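Local coordinates for uncharacterized protein (Shewanella amazonensis, PDB 2QVP) that probably acts as a zinc-dependent hydrolase of the peptidase M14 family, with a likely metallocarboxypeptidase activity, at residues L69-F74 / I165-E170; L156-S161 / E230-R235; T177-F182 / V240-E245; Q201-A206 / I256-A261. One frame throughout, in Å; residues are numbered along the deposited sequence. Where two conformers were deposited one is given.

Contacts 1 and 3 lie in one central sheet, with centres 10 Å apart. Strands 165-171 and 241-247 are neighbours there, and Thr167 N lies 2.9 Å from Cys242 O, probably a hydrogen bond. Contact 3 holds Glu245, the predicted active-site residue. The side chain of His169 in contact 1 comes within about 3 Å of that of Glu245 and about 6 Å of a bound sulfate. Contact 2 packs helices over the Leu69 and Ile165 side of the sheet. Contact 4 lies on the other side of the chain's centre, about 25 Å from contact 2 between centres. Contact 4 touches contact 3 through Thr177.

Contact 1. Residues L69-F74 / I165-E170; sequences LISAGF and ILTCHE
The Phe74 ring meets Thr167 and His169 of strand 165-171. CE1 of Phe74 is 3.6 Å from CG2 of Thr167, and the approach is oblique. His169 CE1 comes up obliquely as well, 4.2 Å from Phe74 CD1. The hydroxyl of Ser71 lies at the edge of the Phe74 ring, in its plane. The His169 ring has the Thr167 methyl at its edge. Phe229 adds a second aromatic ring beside Phe74, and His75 a second ring beside His169.

Strands 69-72 and 165-170 run parallel, Leu69 opposite Ile165 and Ser71 opposite Thr167. Ser71 N gives a 2.8 Å bond to Leu166 O, and Ser71 O receives Cys168 N. In the conformer described here, Thr167 OG1 donates to Ser71 OG at 2.9 Å. The Ser71 OG sits between its backbone N and carbonyl carbon (chi1 55°), which turns it to Thr167. An alanine at Ser71 would probably leave the Thr167 hydroxyl without this acceptor and free to turn. A water joins Gly73 N to Cys168 O.

His169 touches Glu78 and Glu245. The grouping of His75, Glu78 and His169 is consistent with the zinc site of M14 peptidases. In this Thr167 conformer the Ser71 hydroxyl gives the buried Thr167 hydroxyl an internal partner, while the ring packing probably helps place His169.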
loop_
_atom_site.group_PDB
_atom_site.type_symbol
_atom_site.label_atom_id
_atom_site.label_comp_id
_atom_site.label_asym_id
_atom_site.label_seq_id
_atom_site.Cartn_x
_atom_site.Cartn_y
_atom_site.Cartn_z
ATOM N N LEU A 69 9.035 2.222 0.245
ATOM C CA LEU A 69 8.195 1.243 -0.459
ATOM C C LEU A 69 6.729 1.617 -0.270
ATOM O O LEU A 69 6.298 1.936 0.858
ATOM C CB LEU A 69 8.444 -0.175 0.038
ATOM C CG LEU A 69 7.617 -1.326 -0.587
ATOM C CD1 LEU A 69 7.816 -1.421 -2.082
ATOM C CD2 LEU A 69 7.946 -2.646 0.082
ATOM N N ILE A 70 5.973 1.575 -1.368
ATOM C CA ILE A 70 4.567 1.782 -1.341
ATOM C C ILE A 70 3.899 0.512 -1.836
ATOM O O ILE A 70 4.225 0.058 -2.926
ATOM C CB ILE A 70 4.115 2.956 -2.224
ATOM C CG1 ILE A 70 4.840 4.271 -1.830
ATOM C CG2 ILE A 70 2.605 3.073 -2.122
ATOM C CD1 ILE A 70 4.392 5.492 -2.597
ATOM N N SER A 71 2.965 -0.060 -1.062
ATOM C CA SER A 71 2.247 -1.264 -1.528
ATOM C C SER A 71 0.724 -1.052 -1.572
ATOM O O SER A 71 0.171 -0.225 -0.840
ATOM C CB SER A 71 2.607 -2.508 -0.710
ATOM O OG SER A 71 2.386 -2.301 0.672
ATOM N N ALA A 72 0.060 -1.779 -2.458
ATOM C CA ALA A 72 -1.387 -1.676 -2.580
ATOM C C ALA A 72 -1.987 -2.985 -3.061
ATOM O O ALA A 72 -1.275 -3.867 -3.530
ATOM C CB ALA A 72 -1.777 -0.526 -3.528
ATOM N N GLY A 73 -3.294 -3.112 -2.847
ATOM C CA GLY A 73 -4.083 -4.230 -3.355
ATOM C C GLY A 73 -3.910 -5.599 -2.745
ATOM O O GLY A 73 -3.973 -6.579 -3.463
ATOM N N PHE A 74 -3.669 -5.665 -1.441
ATOM C CA PHE A 74 -3.627 -6.940 -0.728
ATOM C C PHE A 74 -5.023 -7.565 -0.697
ATOM O O PHE A 74 -5.164 -8.783 -0.824
ATOM C CB PHE A 74 -3.101 -6.761 0.693
ATOM C CG PHE A 74 -1.614 -6.664 0.761
ATOM C CD1 PHE A 74 -0.963 -5.439 0.601
ATOM C CD2 PHE A 74 -0.843 -7.812 0.943
ATOM C CE1 PHE A 74 0.404 -5.369 0.636
ATOM C CE2 PHE A 74 0.529 -7.739 0.983
ATOM C CZ PHE A 74 1.156 -6.519 0.832
ATOM N N ILE A 165 7.562 2.219 4.988
ATOM C CA ILE A 165 6.561 1.443 4.298
ATOM C C ILE A 165 5.201 2.167 4.410
ATOM O O ILE A 165 4.818 2.656 5.478
ATOM C CB ILE A 165 6.442 -0.041 4.792
ATOM C CG1 ILE A 165 5.253 -0.747 4.123
ATOM C CG2 ILE A 165 6.368 -0.210 6.356
ATOM C CD1 ILE A 165 5.355 -0.773 2.608
ATOM N N LEU A 166 4.518 2.302 3.277
ATOM C CA LEU A 166 3.158 2.783 3.245
ATOM C C LEU A 166 2.356 1.726 2.489
ATOM O O LEU A 166 2.726 1.432 1.347
ATOM C CB LEU A 166 3.047 4.106 2.527
ATOM C CG LEU A 166 1.627 4.624 2.151
ATOM C CD1 LEU A 166 0.786 4.918 3.379
ATOM C CD2 LEU A 166 1.693 5.852 1.289
ATOM N N THR A 167 1.355 1.107 3.138
ATOM C CA THR A 167 0.459 0.182 2.447
ATOM C C THR A 167 -0.907 0.862 2.386
ATOM O O THR A 167 -1.394 1.389 3.369
ATOM C CB THR A 167 0.366 -1.190 3.096
ATOM O OG1 THR A 167 1.681 -1.650 3.403
ATOM C CG2 THR A 167 -0.269 -2.153 2.142
ATOM N N CYS A 168 -1.530 0.833 1.209
ATOM C CA CYS A 168 -2.761 1.545 0.989
ATOM C C CYS A 168 -3.984 0.654 0.973
ATOM O O CYS A 168 -4.310 0.029 -0.044
ATOM C CB CYS A 168 -2.598 2.375 -0.291
ATOM S SG CYS A 168 -1.276 3.655 -0.003
ATOM N N HIS A 169 -4.655 0.641 2.123
ATOM C CA HIS A 169 -5.877 -0.144 2.355
ATOM C C HIS A 169 -7.131 0.708 2.287
ATOM O O HIS A 169 -7.050 1.932 2.161
ATOM C CB HIS A 169 -5.798 -0.821 3.729
ATOM C CG HIS A 169 -4.965 -2.058 3.735
ATOM N ND1 HIS A 169 -3.632 -2.053 3.400
ATOM C CD2 HIS A 169 -5.275 -3.338 4.040
ATOM C CE1 HIS A 169 -3.164 -3.282 3.479
ATOM N NE2 HIS A 169 -4.137 -4.079 3.868
ATOM N N GLU A 170 -8.275 0.013 2.320
ATOM C CA GLU A 170 -9.571 0.608 2.424
ATOM C C GLU A 170 -10.369 -0.216 3.418
ATOM O O GLU A 170 -10.195 -1.436 3.490
ATOM C CB GLU A 170 -10.317 0.586 1.102
ATOM C CG GLU A 170 -9.588 1.149 -0.056
ATOM C CD GLU A 170 -10.543 1.797 -0.986
ATOM O OE1 GLU A 170 -10.842 2.970 -0.696
ATOM O OE2 GLU A 170 -10.969 1.169 -1.985
HETATM O O HOH W 1 -5.597 -1.596 -1.603
#

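Contact 2. Residues L156-S161 / E230-R235; sequences LLQVAS and ESFLVR
Leu233 reaches from helix 229-235 to the end of helix 154-160, where Ser161 and Leu157 receive it. Its CB and CG both pass the hydroxyl of Ser161. CG is anti to the carbonyl carbon (chi1 -70°), and this sends the branch toward the other helix. CD1 meets CB of Ser161 at 3.9 Å. CD2 lies 3.6 Å from Ser161 OG and 3.8 Å from Leu157 O. CD2 also meets Gln158 CG at 4.0 Å.

Gln158 runs on past Leu233 to Phe232. Its NE2 lies 3.4 Å from Phe232 CZ, approaching obliquely. The amide and ring planes are only 19° apart. NE2 also makes a weak hydrogen bond to Ser236 OG.

The two helix segments cross at -74°, and both lie on the side of the central sheet that carries Ile165. Ser161 OG donates to Leu157 O at 2.8 Å, in the carbonyl plane and on a lone pair. A water donates both to Ser161 OG and to Leu233 O, the latter at 2.6 Å. An alanine at Ser161 would probably leave that water with one fewer partner and Leu157 O without its side-chain donor.

No direct hydrogen bond joins the two segments. Leu233 methyls pack against the serine hydroxyl that accepts from the water, so the link between the helices is carried by one water and by van der Waals contact.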
loop_
_atom_site.group_PDB
_atom_site.type_symbol
_atom_site.label_atom_id
_atom_site.label_comp_id
_atom_site.label_asym_id
_atom_site.label_seq_id
_atom_site.Cartn_x
_atom_site.Cartn_y
_atom_site.Cartn_z
ATOM N N LEU A 156 14.970 -8.147 -0.635
ATOM C CA LEU A 156 14.710 -7.047 -1.569
ATOM C C LEU A 156 13.672 -6.048 -1.033
ATOM O O LEU A 156 13.884 -4.853 -1.127
ATOM C CB LEU A 156 14.213 -7.598 -2.919
ATOM C CG LEU A 156 13.912 -6.641 -4.083
ATOM C CD1 LEU A 156 15.180 -6.007 -4.545
ATOM C CD2 LEU A 156 13.235 -7.380 -5.228
ATOM N N LEU A 157 12.575 -6.569 -0.465
ATOM C CA LEU A 157 11.479 -5.751 0.049
ATOM C C LEU A 157 11.831 -5.059 1.361
ATOM O O LEU A 157 11.287 -3.995 1.666
ATOM C CB LEU A 157 10.231 -6.613 0.201
ATOM C CG LEU A 157 9.726 -7.248 -1.098
ATOM C CD1 LEU A 157 8.729 -8.334 -0.772
ATOM C CD2 LEU A 157 9.123 -6.196 -2.059
ATOM N N GLN A 158 12.709 -5.680 2.142
ATOM C CA GLN A 158 13.193 -5.099 3.387
ATOM C C GLN A 158 14.132 -3.921 3.082
ATOM O O GLN A 158 13.988 -2.847 3.670
ATOM C CB GLN A 158 13.873 -6.158 4.255
ATOM C CG GLN A 158 12.915 -7.235 4.820
ATOM C CD GLN A 158 13.645 -8.437 5.440
ATOM O OE1 GLN A 158 14.776 -8.752 5.081
ATOM N NE2 GLN A 158 12.995 -9.098 6.376
ATOM N N VAL A 159 15.052 -4.120 2.136
ATOM C CA VAL A 159 15.937 -3.051 1.671
ATOM C C VAL A 159 15.110 -1.912 1.067
ATOM O O VAL A 159 15.350 -0.748 1.374
ATOM C CB VAL A 159 16.979 -3.540 0.611
ATOM C CG1 VAL A 159 17.763 -2.373 0.016
ATOM C CG2 VAL A 159 17.926 -4.572 1.213
ATOM N N ALA A 160 14.125 -2.280 0.256
ATOM C CA ALA A 160 13.216 -1.335 -0.421
ATOM C C ALA A 160 12.414 -0.453 0.537
ATOM O O ALA A 160 12.053 0.627 0.160
ATOM C CB ALA A 160 12.271 -2.078 -1.348
ATOM N N SER A 161 12.131 -0.944 1.744
ATOM C CA SER A 161 11.346 -0.235 2.752
ATOM C C SER A 161 12.128 0.190 4.003
ATOM O O SER A 161 11.534 0.534 5.020
ATOM C CB SER A 161 10.240 -1.174 3.196
ATOM O OG SER A 161 10.810 -2.300 3.808
ATOM N N GLU A 230 2.991 -4.946 6.603
ATOM C CA GLU A 230 3.583 -3.729 7.229
ATOM C C GLU A 230 4.170 -3.991 8.629
ATOM O O GLU A 230 5.187 -3.414 8.969
ATOM C CB GLU A 230 2.595 -2.514 7.226
ATOM C CG GLU A 230 1.290 -2.607 8.032
ATOM C CD GLU A 230 0.150 -3.417 7.362
ATOM O OE1 GLU A 230 0.358 -4.051 6.294
ATOM O OE2 GLU A 230 -0.961 -3.442 7.937
ATOM N N SER A 231 3.513 -4.820 9.435
ATOM C CA SER A 231 4.070 -5.264 10.721
ATOM C C SER A 231 5.392 -6.001 10.476
ATOM O O SER A 231 6.374 -5.749 11.158
ATOM C CB SER A 231 3.118 -6.204 11.478
ATOM O OG SER A 231 2.018 -5.509 12.010
ATOM N N PHE A 232 5.395 -6.907 9.495
ATOM C CA PHE A 232 6.604 -7.644 9.112
ATOM C C PHE A 232 7.769 -6.704 8.728
ATOM O O PHE A 232 8.875 -6.858 9.213
ATOM C CB PHE A 232 6.276 -8.641 7.966
ATOM C CG PHE A 232 7.507 -9.166 7.225
ATOM C CD1 PHE A 232 8.295 -10.143 7.780
ATOM C CD2 PHE A 232 7.841 -8.677 5.972
ATOM C CE1 PHE A 232 9.449 -10.612 7.110
ATOM C CE2 PHE A 232 8.968 -9.148 5.289
ATOM C CZ PHE A 232 9.776 -10.117 5.870
ATOM N N LEU A 233 7.510 -5.758 7.834
ATOM C CA LEU A 233 8.553 -4.816 7.371
ATOM C C LEU A 233 9.037 -3.851 8.434
ATOM O O LEU A 233 10.217 -3.491 8.403
ATOM C CB LEU A 233 8.091 -4.036 6.136
ATOM C CG LEU A 233 7.965 -4.842 4.846
ATOM C CD1 LEU A 233 7.499 -3.908 3.767
ATOM C CD2 LEU A 233 9.321 -5.515 4.488
ATOM N N VAL A 234 8.146 -3.440 9.360
ATOM C CA VAL A 234 8.543 -2.606 10.506
ATOM C C VAL A 234 9.425 -3.435 11.474
ATOM O O VAL A 234 10.487 -2.944 11.917
ATOM C CB VAL A 234 7.337 -1.966 11.229
ATOM C CG1 VAL A 234 7.749 -1.366 12.572
ATOM C CG2 VAL A 234 6.652 -0.942 10.305
ATOM N N ARG A 235 9.031 -4.691 11.748
ATOM C CA ARG A 235 9.839 -5.568 12.607
ATOM C C ARG A 235 11.141 -5.933 11.884
ATOM O O ARG A 235 12.122 -6.201 12.538
ATOM C CB ARG A 235 9.098 -6.850 13.045
ATOM C CG ARG A 235 7.746 -6.645 13.779
ATOM C CD ARG A 235 7.583 -6.869 15.303
ATOM N NE ARG A 235 8.014 -5.788 16.199
ATOM C CZ ARG A 235 7.512 -5.532 17.426
ATOM N NH1 ARG A 235 6.518 -6.243 17.985
ATOM N NH2 ARG A 235 8.013 -4.518 18.125
HETATM O O HOH W 2 11.705 -3.470 6.252
#

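Contact 3. Residues T177-F182 / V240-E245; sequences TYVYTF and VGCCSE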
loop_
_atom_site.group_PDB
_atom_site.type_symbol
_atom_site.label_atom_id
_atom_site.label_comp_id
_atom_site.label_asym_id
_atom_site.label_seq_id
_atom_site.Cartn_x
_atom_site.Cartn_y
_atom_site.Cartn_z
ATOM N N THR A 177 -12.286 7.956 7.864
ATOM C CA THR A 177 -10.924 7.509 7.559
ATOM C C THR A 177 -10.056 7.521 8.813
ATOM O O THR A 177 -10.360 8.184 9.804
ATOM C CB THR A 177 -10.311 8.349 6.378
ATOM O OG1 THR A 177 -9.168 7.672 5.815
ATOM C CG2 THR A 177 -9.930 9.730 6.822
ATOM N N TYR A 178 -8.985 6.740 8.756
ATOM C CA TYR A 178 -8.048 6.593 9.851
ATOM C C TYR A 178 -6.785 5.947 9.279
ATOM O O TYR A 178 -6.720 5.613 8.100
ATOM C CB TYR A 178 -8.637 5.740 10.989
ATOM C CG TYR A 178 -8.966 4.310 10.607
ATOM C CD1 TYR A 178 -10.125 4.015 9.908
ATOM C CD2 TYR A 178 -8.118 3.247 10.964
ATOM C CE1 TYR A 178 -10.427 2.727 9.535
ATOM C CE2 TYR A 178 -8.423 1.941 10.614
ATOM C CZ TYR A 178 -9.596 1.689 9.899
ATOM O OH TYR A 178 -9.944 0.411 9.506
ATOM N N VAL A 179 -5.776 5.835 10.119
ATOM C CA VAL A 179 -4.507 5.233 9.748
ATOM C C VAL A 179 -3.974 4.369 10.891
ATOM O O VAL A 179 -4.291 4.596 12.082
ATOM C CB VAL A 179 -3.449 6.300 9.390
ATOM C CG1 VAL A 179 -3.791 6.985 8.080
ATOM C CG2 VAL A 179 -3.296 7.315 10.565
ATOM N N TYR A 180 -3.224 3.342 10.488
ATOM C CA TYR A 180 -2.451 2.502 11.369
ATOM C C TYR A 180 -1.077 3.069 11.157
ATOM O O TYR A 180 -0.661 3.178 10.004
ATOM C CB TYR A 180 -2.414 1.025 10.954
ATOM C CG TYR A 180 -3.656 0.214 11.235
ATOM C CD1 TYR A 180 -4.679 0.144 10.299
ATOM C CD2 TYR A 180 -3.821 -0.456 12.446
ATOM C CE1 TYR A 180 -5.837 -0.573 10.560
ATOM C CE2 TYR A 180 -4.980 -1.198 12.710
ATOM C CZ TYR A 180 -5.979 -1.238 11.770
ATOM O OH TYR A 180 -7.097 -1.980 12.015
ATOM N N THR A 181 -0.368 3.446 12.214
ATOM C CA THR A 181 1.008 3.910 12.029
ATOM C C THR A 181 1.980 3.242 12.997
ATOM O O THR A 181 1.604 2.726 14.057
ATOM C CB THR A 181 1.127 5.449 12.159
ATOM O OG1 THR A 181 0.752 5.836 13.481
ATOM C CG2 THR A 181 0.249 6.170 11.127
ATOM N N PHE A 182 3.241 3.282 12.597
ATOM C CA PHE A 182 4.344 2.734 13.322
ATOM C C PHE A 182 5.441 3.784 13.379
ATOM O O PHE A 182 5.904 4.240 12.329
ATOM C CB PHE A 182 4.875 1.472 12.630
ATOM C CG PHE A 182 3.863 0.348 12.506
ATOM C CD1 PHE A 182 2.997 0.279 11.411
ATOM C CD2 PHE A 182 3.816 -0.650 13.450
ATOM C CE1 PHE A 182 2.069 -0.749 11.305
ATOM C CE2 PHE A 182 2.908 -1.679 13.349
ATOM C CZ PHE A 182 2.040 -1.743 12.283
ATOM N N VAL A 240 9.675 3.783 9.757
ATOM C CA VAL A 240 8.316 4.147 10.104
ATOM C C VAL A 240 7.406 3.360 9.193
ATOM O O VAL A 240 7.866 2.803 8.182
ATOM C CB VAL A 240 8.058 5.664 9.919
ATOM C CG1 VAL A 240 8.807 6.471 10.974
ATOM C CG2 VAL A 240 8.436 6.083 8.504
ATOM N N GLY A 241 6.126 3.285 9.553
ATOM C CA GLY A 241 5.176 2.569 8.701
ATOM C C GLY A 241 3.818 3.192 8.740
ATOM O O GLY A 241 3.487 3.893 9.677
ATOM N N CYS A 242 3.017 2.920 7.716
ATOM C CA CYS A 242 1.656 3.367 7.716
ATOM C C CYS A 242 0.799 2.417 6.898
ATOM O O CYS A 242 1.250 1.888 5.894
ATOM C CB CYS A 242 1.536 4.767 7.144
ATOM S SG CYS A 242 -0.155 5.431 7.114
ATOM N N CYS A 243 -0.391 2.142 7.404
ATOM C CA CYS A 243 -1.411 1.446 6.646
ATOM C C CYS A 243 -2.582 2.422 6.672
ATOM O O CYS A 243 -3.204 2.574 7.711
ATOM C CB CYS A 243 -1.751 0.102 7.243
ATOM S SG CYS A 243 -3.072 -0.719 6.394
ATOM N N SER A 244 -2.787 3.158 5.568
ATOM C CA SER A 244 -3.872 4.139 5.421
ATOM C C SER A 244 -5.182 3.400 5.140
ATOM O O SER A 244 -5.163 2.383 4.464
ATOM C CB SER A 244 -3.541 5.096 4.280
ATOM O OG SER A 244 -3.177 4.336 3.131
ATOM N N GLU A 245 -6.305 3.874 5.678
ATOM C CA GLU A 245 -7.600 3.201 5.488
ATOM C C GLU A 245 -8.643 4.165 4.921
ATOM O O GLU A 245 -9.290 4.880 5.665
ATOM C CB GLU A 245 -8.067 2.592 6.811
ATOM C CG GLU A 245 -7.166 1.465 7.337
ATOM C CD GLU A 245 -7.389 0.126 6.680
ATOM O OE1 GLU A 245 -8.297 -0.044 5.840
ATOM O OE2 GLU A 245 -6.638 -0.787 7.043
#
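Glu245 lays its aliphatic part over one face of the Tyr178 ring. Its CB stands 3.7 Å from the ring centroid, 17° off the normal, a CH-pi contact. Its CG lies 3.5 Å from Tyr178 CZ. The chain bends at chi2 (-80°), and the carboxylate plane lies 13° from that of the ring. OE2 of Glu245 comes to the edge of the Tyr180 ring, 3.6 Å from CE1. Next along this side, Cys243 SG makes an oblique sulfur-aromatic contact with Tyr180. Phe182 passes Gly241, where a side chain would crowd its ring.

These contacts sit on an antiparallel pair of strands, 178-182 and 241-245, within the mixed central sheet of the M14 alpha/beta fold. Tyr180 and Cys243 form a hydrogen-bonded pair, with Tyr180 N to Cys243 O at 2.9 Å and Cys243 N to Tyr180 O at 2.8 Å. Phe182 and Gly241 bond in the same way. Glu245 N bonds to Tyr178 O, and the Thr177 hydroxyl donates to Glu245 O at 2.8 Å from above the carbonyl plane. Glu245, the predicted proton donor or acceptor, is thus held through its backbone at both N and O.

Farther out, Tyr178 OH is hydrogen-bonded to Asp171 OD2, which probably helps hold the ring under the Glu245 chain. Phe225 meets Phe182 edge-to-face, and His169 touches both Cys243 and Glu245.

Contact 4. Residues Q201-A206 / I256-A261; sequences QYFPIA and ILANAA
The loop 201-206 has no regular structure and meets helix 256-261 most closely at Tyr202 and Ala258, whose CA atoms are 6.1 Å apart. The Tyr202 ring rests against the backbone of the helix. Ala258 CA stands 3.6 Å above its plane, offset toward the rim, and Leu257 C lies over the same kind of rim position. CD1 of Tyr202 meets Ala258 CB at 3.7 Å. CE2 meets Leu257 CB at 3.6 Å. CE1 reaches Ala261 CB, one turn further along, at 3.7 Å, and this approach is oblique. Tyr202 CG is anti to the carbonyl carbon (chi1 -63°); this carries the ring to the helix, where it touches Leu257, Ala258 and Ala261. The small side chains of Ala258 and Ala261 let it come close.

The helix 252-270 packs on the Leu166 and Cys168 side of the central sheet in this alpha/beta fold, and helix 190-200 lies on that side too. The loop follows helix 190-200, so Tyr202 packs the loop after that helix against helix 252-270.

Phe203 takes the inner place. Its CE2 lies 3.5 Å from Ala258 CB, again obliquely, so both aromatic side chains touch this one methyl. The CB of Tyr202 sits over the centre of the Phe203 ring, 3.6 Å above the plane. Phe203 also touches Thr246 and Pro247 of strand 241-247, and Gln254 and Arg255 of the helix. Beyond it, Pro204 and Ala206 form backbone hydrogen bonds with Thr177. On the helix, Asn259 ND2 bonds to Thr246 OG1 and to Arg255 O.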
loop_
_atom_site.group_PDB
_atom_site.type_symbol
_atom_site.label_atom_id
_atom_site.label_comp_id
_atom_site.label_asym_id
_atom_site.label_seq_id
_atom_site.Cartn_x
_atom_site.Cartn_y
_atom_site.Cartn_z
ATOM N N GLN A 201 -8.369 15.577 4.487
ATOM C CA GLN A 201 -8.735 16.613 3.530
ATOM C C GLN A 201 -9.891 16.115 2.664
ATOM O O GLN A 201 -10.645 16.934 2.129
ATOM C CB GLN A 201 -7.554 17.016 2.633
ATOM C CG GLN A 201 -6.287 17.512 3.346
ATOM C CD GLN A 201 -6.506 18.734 4.230
ATOM O OE1 GLN A 201 -7.112 19.713 3.798
ATOM N NE2 GLN A 201 -5.985 18.690 5.466
ATOM N N TYR A 202 -10.013 14.791 2.510
ATOM C CA TYR A 202 -11.068 14.162 1.719
ATOM C C TYR A 202 -12.246 13.647 2.558
ATOM O O TYR A 202 -13.394 13.765 2.118
ATOM C CB TYR A 202 -10.469 13.032 0.848
ATOM C CG TYR A 202 -9.472 13.565 -0.144
ATOM C CD1 TYR A 202 -8.131 13.734 0.204
ATOM C CD2 TYR A 202 -9.876 13.956 -1.427
ATOM C CE1 TYR A 202 -7.219 14.276 -0.688
ATOM C CE2 TYR A 202 -8.956 14.478 -2.342
ATOM C CZ TYR A 202 -7.630 14.643 -1.958
ATOM O OH TYR A 202 -6.710 15.148 -2.844
ATOM N N PHE A 203 -11.995 13.101 3.757
ATOM C CA PHE A 203 -13.082 12.496 4.553
ATOM C C PHE A 203 -13.039 12.813 6.025
ATOM O O PHE A 203 -11.988 13.160 6.537
ATOM C CB PHE A 203 -12.989 10.971 4.464
ATOM C CG PHE A 203 -12.695 10.465 3.113
ATOM C CD1 PHE A 203 -13.673 10.489 2.141
ATOM C CD2 PHE A 203 -11.430 9.945 2.805
ATOM C CE1 PHE A 203 -13.402 10.020 0.852
ATOM C CE2 PHE A 203 -11.149 9.474 1.526
ATOM C CZ PHE A 203 -12.138 9.504 0.556
ATOM N N PRO A 204 -14.164 12.611 6.734
ATOM C CA PRO A 204 -14.073 12.819 8.181
ATOM C C PRO A 204 -13.165 11.767 8.845
ATOM O O PRO A 204 -13.084 10.619 8.369
ATOM C CB PRO A 204 -15.519 12.672 8.667
ATOM C CG PRO A 204 -16.374 12.504 7.449
ATOM C CD PRO A 204 -15.507 12.169 6.309
ATOM N N ILE A 205 -12.463 12.179 9.898
ATOM C CA ILE A 205 -11.550 11.302 10.630
ATOM C C ILE A 205 -12.406 10.442 11.557
ATOM O O ILE A 205 -13.391 10.942 12.117
ATOM C CB ILE A 205 -10.478 12.108 11.440
ATOM C CG1 ILE A 205 -9.640 13.036 10.530
ATOM C CG2 ILE A 205 -9.592 11.186 12.208
ATOM C CD1 ILE A 205 -8.932 12.349 9.379
ATOM N N ALA A 206 -12.053 9.158 11.690
ATOM C CA ALA A 206 -12.793 8.211 12.540
ATOM C C ALA A 206 -12.748 8.626 14.029
ATOM O O ALA A 206 -11.682 8.987 14.550
ATOM C CB ALA A 206 -12.260 6.759 12.347
ATOM N N ILE A 256 -9.621 7.414 -4.583
ATOM C CA ILE A 256 -8.438 7.387 -5.459
ATOM C C ILE A 256 -7.553 8.622 -5.186
ATOM O O ILE A 256 -6.329 8.492 -5.001
ATOM C CB ILE A 256 -8.807 7.252 -6.964
ATOM C CG1 ILE A 256 -9.336 5.842 -7.259
ATOM C CG2 ILE A 256 -7.594 7.553 -7.862
ATOM C CD1 ILE A 256 -9.923 5.663 -8.657
ATOM N N LEU A 257 -8.174 9.800 -5.098
ATOM C CA LEU A 257 -7.405 11.027 -4.858
ATOM C C LEU A 257 -6.761 11.055 -3.487
ATOM O O LEU A 257 -5.626 11.507 -3.372
ATOM C CB LEU A 257 -8.261 12.270 -5.092
ATOM C CG LEU A 257 -8.729 12.462 -6.532
ATOM C CD1 LEU A 257 -9.860 13.513 -6.646
ATOM C CD2 LEU A 257 -7.532 12.806 -7.416
ATOM N N ALA A 258 -7.481 10.568 -2.472
ATOM C CA ALA A 258 -7.001 10.515 -1.103
ATOM C C ALA A 258 -5.826 9.588 -0.962
ATOM O O ALA A 258 -4.858 9.900 -0.264
ATOM C CB ALA A 258 -8.135 10.072 -0.162
ATOM N N ASN A 259 -5.913 8.426 -1.605
ATOM C CA ASN A 259 -4.797 7.496 -1.630
ATOM C C ASN A 259 -3.530 8.134 -2.216
ATOM O O ASN A 259 -2.462 8.099 -1.592
ATOM C CB ASN A 259 -5.191 6.201 -2.361
ATOM C CG ASN A 259 -5.893 5.223 -1.440
ATOM O OD1 ASN A 259 -5.241 4.516 -0.698
ATOM N ND2 ASN A 259 -7.215 5.164 -1.500
ATOM N N ALA A 260 -3.660 8.729 -3.392
ATOM C CA ALA A 260 -2.539 9.424 -4.055
ATOM C C ALA A 260 -1.941 10.540 -3.184
ATOM O O ALA A 260 -0.724 10.740 -3.178
ATOM C CB ALA A 260 -2.996 10.005 -5.363
ATOM N N ALA A 261 -2.823 11.259 -2.481
ATOM C CA ALA A 261 -2.488 12.372 -1.566
ATOM C C ALA A 261 -1.629 11.878 -0.404
ATOM O O ALA A 261 -0.629 12.511 -0.053
ATOM C CB ALA A 261 -3.753 13.004 -1.043
#